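Local coordinates for protein HspA (Thermosynechococcus vulcanus, PDB 6EWN) that belongs to the small heat shock proteins (HSP20 family) and probably acts as a chaperone that holds unfolding proteins in solution, here as its alpha-crystallin domain, at residues Val38-Arg44 against Tyr62-Val68. Numbering follows the deposited sequence.
Sequences VSISGER and YGKFQRV. With URE (urea), chain D.
In this alpha-crystallin domain, by family a beta-sandwich, the weakly bonded strand 38-42 runs on to Arg44, antiparallel (172°) to the irregular segment Tyr62-Val68, where Gln66 (phi/psi -118/74°) and Val68 (-136/-91°) depart from beta values. Ile40 and Arg67 form a single hydrogen-bonded pair, CA atoms 4.5 Å apart: Ile40 N donates to Arg67 O at a very short 2.4 Å, Arg67 N to Ile40 O at 2.8 Å. The register continues through Ser41-Gln66 and Glu43-Lys64 (CA-CA 4.9 and 4.7 Å), but regular pairing lapses, consistent with early urea denaturation. Strand 38-42 also pairs with strand 29-33, through a backbone hydrogen bond between Ser39 and Gln32. Phe65 (chi1 19°, between wells) sets its ring face under Gly42 O, with CD1 3.8 Å from Ile40 CG2; a CB on Gly42 would strike this ring. Where the intervening chain leaves Arg44 (chi1 t) and returns at Tyr62 (chi1 m), urea C covers one guanidinium face; Arg44 NH2 lies 3.1 Å from Tyr62 CD2, and urea N1, at the Tyr62 ring edge, 3.0 Å from each.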
loop_
_atom_site.group_PDB
_atom_site.type_symbol
_atom_site.label_atom_id
_atom_site.label_comp_id
_atom_site.label_asym_id
_atom_site.label_seq_id
_atom_site.Cartn_x
_atom_site.Cartn_y
_atom_site.Cartn_z
ATOM N N VAL A 38 2.091 10.635 -2.864
ATOM C CA VAL A 38 1.346 9.584 -2.188
ATOM C C VAL A 38 2.345 8.706 -1.431
ATOM O O VAL A 38 3.343 8.266 -2.006
ATOM C CB VAL A 38 0.536 8.776 -3.219
ATOM C CG1 VAL A 38 -0.700 8.067 -2.617
ATOM C CG2 VAL A 38 0.091 9.703 -4.386
ATOM N N SER A 39 2.107 8.469 -0.137
ATOM C CA SER A 39 3.073 7.799 0.711
ATOM C C SER A 39 2.637 6.372 0.996
ATOM O O SER A 39 1.471 6.118 1.305
ATOM C CB SER A 39 3.240 8.573 2.027
ATOM O OG SER A 39 4.351 8.153 2.801
ATOM N N ILE A 40 3.604 5.434 0.941
ATOM C CA ILE A 40 3.432 4.054 1.438
ATOM C C ILE A 40 4.141 3.886 2.787
ATOM O O ILE A 40 5.278 4.339 2.977
ATOM C CB ILE A 40 3.931 3.016 0.407
ATOM C CG1 ILE A 40 2.762 2.419 -0.365
ATOM C CG2 ILE A 40 4.757 1.874 1.080
ATOM C CD1 ILE A 40 2.844 0.956 -0.625
ATOM N N SER A 41 3.468 3.214 3.725
ATOM C CA SER A 41 3.926 3.148 5.115
ATOM C C SER A 41 3.028 2.208 5.895
ATOM O O SER A 41 1.799 2.304 5.777
ATOM C CB SER A 41 4.018 4.557 5.784
ATOM O OG SER A 41 3.068 5.549 5.415
ATOM N N GLY A 42 3.630 1.280 6.655
ATOM C CA GLY A 42 2.876 0.248 7.358
ATOM C C GLY A 42 3.812 -0.628 8.157
ATOM O O GLY A 42 5.031 -0.482 8.087
ATOM N N GLU A 43 3.206 -1.522 8.955
ATOM C CA GLU A 43 3.896 -2.570 9.718
ATOM C C GLU A 43 2.972 -3.645 10.281
ATOM O O GLU A 43 2.020 -3.347 11.006
ATOM C CB GLU A 43 4.675 -1.985 10.893
ATOM C CG GLU A 43 5.912 -2.769 11.177
ATOM C CD GLU A 43 6.763 -2.140 12.197
ATOM O OE1 GLU A 43 6.660 -2.608 13.343
ATOM O OE2 GLU A 43 7.537 -1.207 11.831
ATOM N N ARG A 44 3.299 -4.913 10.026
ATOM C CA ARG A 44 2.538 -6.025 10.591
ATOM C C ARG A 44 2.949 -6.280 12.040
ATOM O O ARG A 44 4.101 -6.639 12.307
ATOM C CB ARG A 44 2.742 -7.295 9.767
ATOM C CG ARG A 44 1.608 -8.238 9.876
ATOM C CD ARG A 44 1.479 -9.040 8.614
ATOM N NE ARG A 44 2.609 -9.936 8.333
ATOM C CZ ARG A 44 2.540 -11.259 8.392
ATOM N NH1 ARG A 44 1.413 -11.860 8.743
ATOM N NH2 ARG A 44 3.607 -11.980 8.117
ATOM N N TYR A 62 8.686 -9.313 8.247
ATOM C CA TYR A 62 8.086 -8.122 7.688
ATOM C C TYR A 62 8.165 -6.993 8.702
ATOM O O TYR A 62 8.163 -7.226 9.916
ATOM C CB TYR A 62 6.646 -8.366 7.304
ATOM C CG TYR A 62 6.490 -9.441 6.305
ATOM C CD1 TYR A 62 6.922 -9.265 5.007
ATOM C CD2 TYR A 62 5.931 -10.634 6.646
ATOM C CE1 TYR A 62 6.795 -10.274 4.065
ATOM C CE2 TYR A 62 5.786 -11.637 5.738
ATOM C CZ TYR A 62 6.220 -11.439 4.433
ATOM O OH TYR A 62 6.100 -12.414 3.475
ATOM N N GLY A 63 8.214 -5.768 8.178
ATOM C CA GLY A 63 8.329 -4.564 8.964
ATOM C C GLY A 63 7.729 -3.373 8.251
ATOM O O GLY A 63 6.637 -3.510 7.721
ATOM N N LYS A 64 8.437 -2.229 8.239
ATOM C CA LYS A 64 7.915 -0.917 7.858
ATOM C C LYS A 64 8.626 -0.360 6.634
ATOM O O LYS A 64 9.759 -0.728 6.332
ATOM C CB LYS A 64 8.062 0.097 8.989
ATOM C CG LYS A 64 7.944 1.559 8.526
ATOM C CD LYS A 64 8.179 2.549 9.607
ATOM C CE LYS A 64 9.414 2.212 10.350
ATOM N NZ LYS A 64 9.964 3.268 11.191
ATOM N N PHE A 65 7.955 0.569 5.955
ATOM C CA PHE A 65 8.330 0.954 4.610
ATOM C C PHE A 65 7.801 2.349 4.347
ATOM O O PHE A 65 6.606 2.580 4.510
ATOM C CB PHE A 65 7.757 -0.018 3.578
ATOM C CG PHE A 65 6.603 -0.853 4.095
ATOM C CD1 PHE A 65 5.324 -0.319 4.182
ATOM C CD2 PHE A 65 6.797 -2.160 4.484
ATOM C CE1 PHE A 65 4.297 -1.058 4.642
ATOM C CE2 PHE A 65 5.758 -2.910 4.928
ATOM C CZ PHE A 65 4.502 -2.361 5.003
ATOM N N GLN A 66 8.678 3.254 3.906
ATOM C CA GLN A 66 8.349 4.661 3.696
ATOM C C GLN A 66 8.547 4.987 2.217
ATOM O O GLN A 66 9.521 5.661 1.823
ATOM C CB GLN A 66 9.189 5.570 4.595
ATOM C CG GLN A 66 8.489 6.080 5.798
ATOM C CD GLN A 66 9.117 7.356 6.256
ATOM O OE1 GLN A 66 9.884 7.377 7.203
ATOM N NE2 GLN A 66 8.785 8.443 5.593
ATOM N N ARG A 67 7.609 4.508 1.399
ATOM C CA ARG A 67 7.638 4.648 -0.050
ATOM C C ARG A 67 6.696 5.759 -0.438
ATOM O O ARG A 67 5.799 6.134 0.314
ATOM C CB ARG A 67 7.217 3.347 -0.744
ATOM C CG ARG A 67 7.904 3.037 -2.029
ATOM C CD ARG A 67 7.475 1.638 -2.619
ATOM N NE ARG A 67 8.628 0.909 -3.197
ATOM C CZ ARG A 67 8.807 0.583 -4.477
ATOM N NH1 ARG A 67 7.902 0.826 -5.413
ATOM N NH2 ARG A 67 9.886 -0.053 -4.838
ATOM N N VAL A 68 6.896 6.279 -1.632
ATOM C CA VAL A 68 6.030 7.335 -2.100
ATOM C C VAL A 68 5.643 7.077 -3.558
ATOM O O VAL A 68 4.651 6.386 -3.836
ATOM C CB VAL A 68 6.743 8.686 -1.905
ATOM C CG1 VAL A 68 5.778 9.748 -1.661
ATOM C CG2 VAL A 68 7.692 8.622 -0.744
HETATM C C URE D . 5.331 -11.442 10.704
HETATM O O URE D . 4.747 -10.644 11.311
HETATM N N1 URE D . 6.111 -11.038 9.580
HETATM N N2 URE D . 5.337 -12.830 11.102
#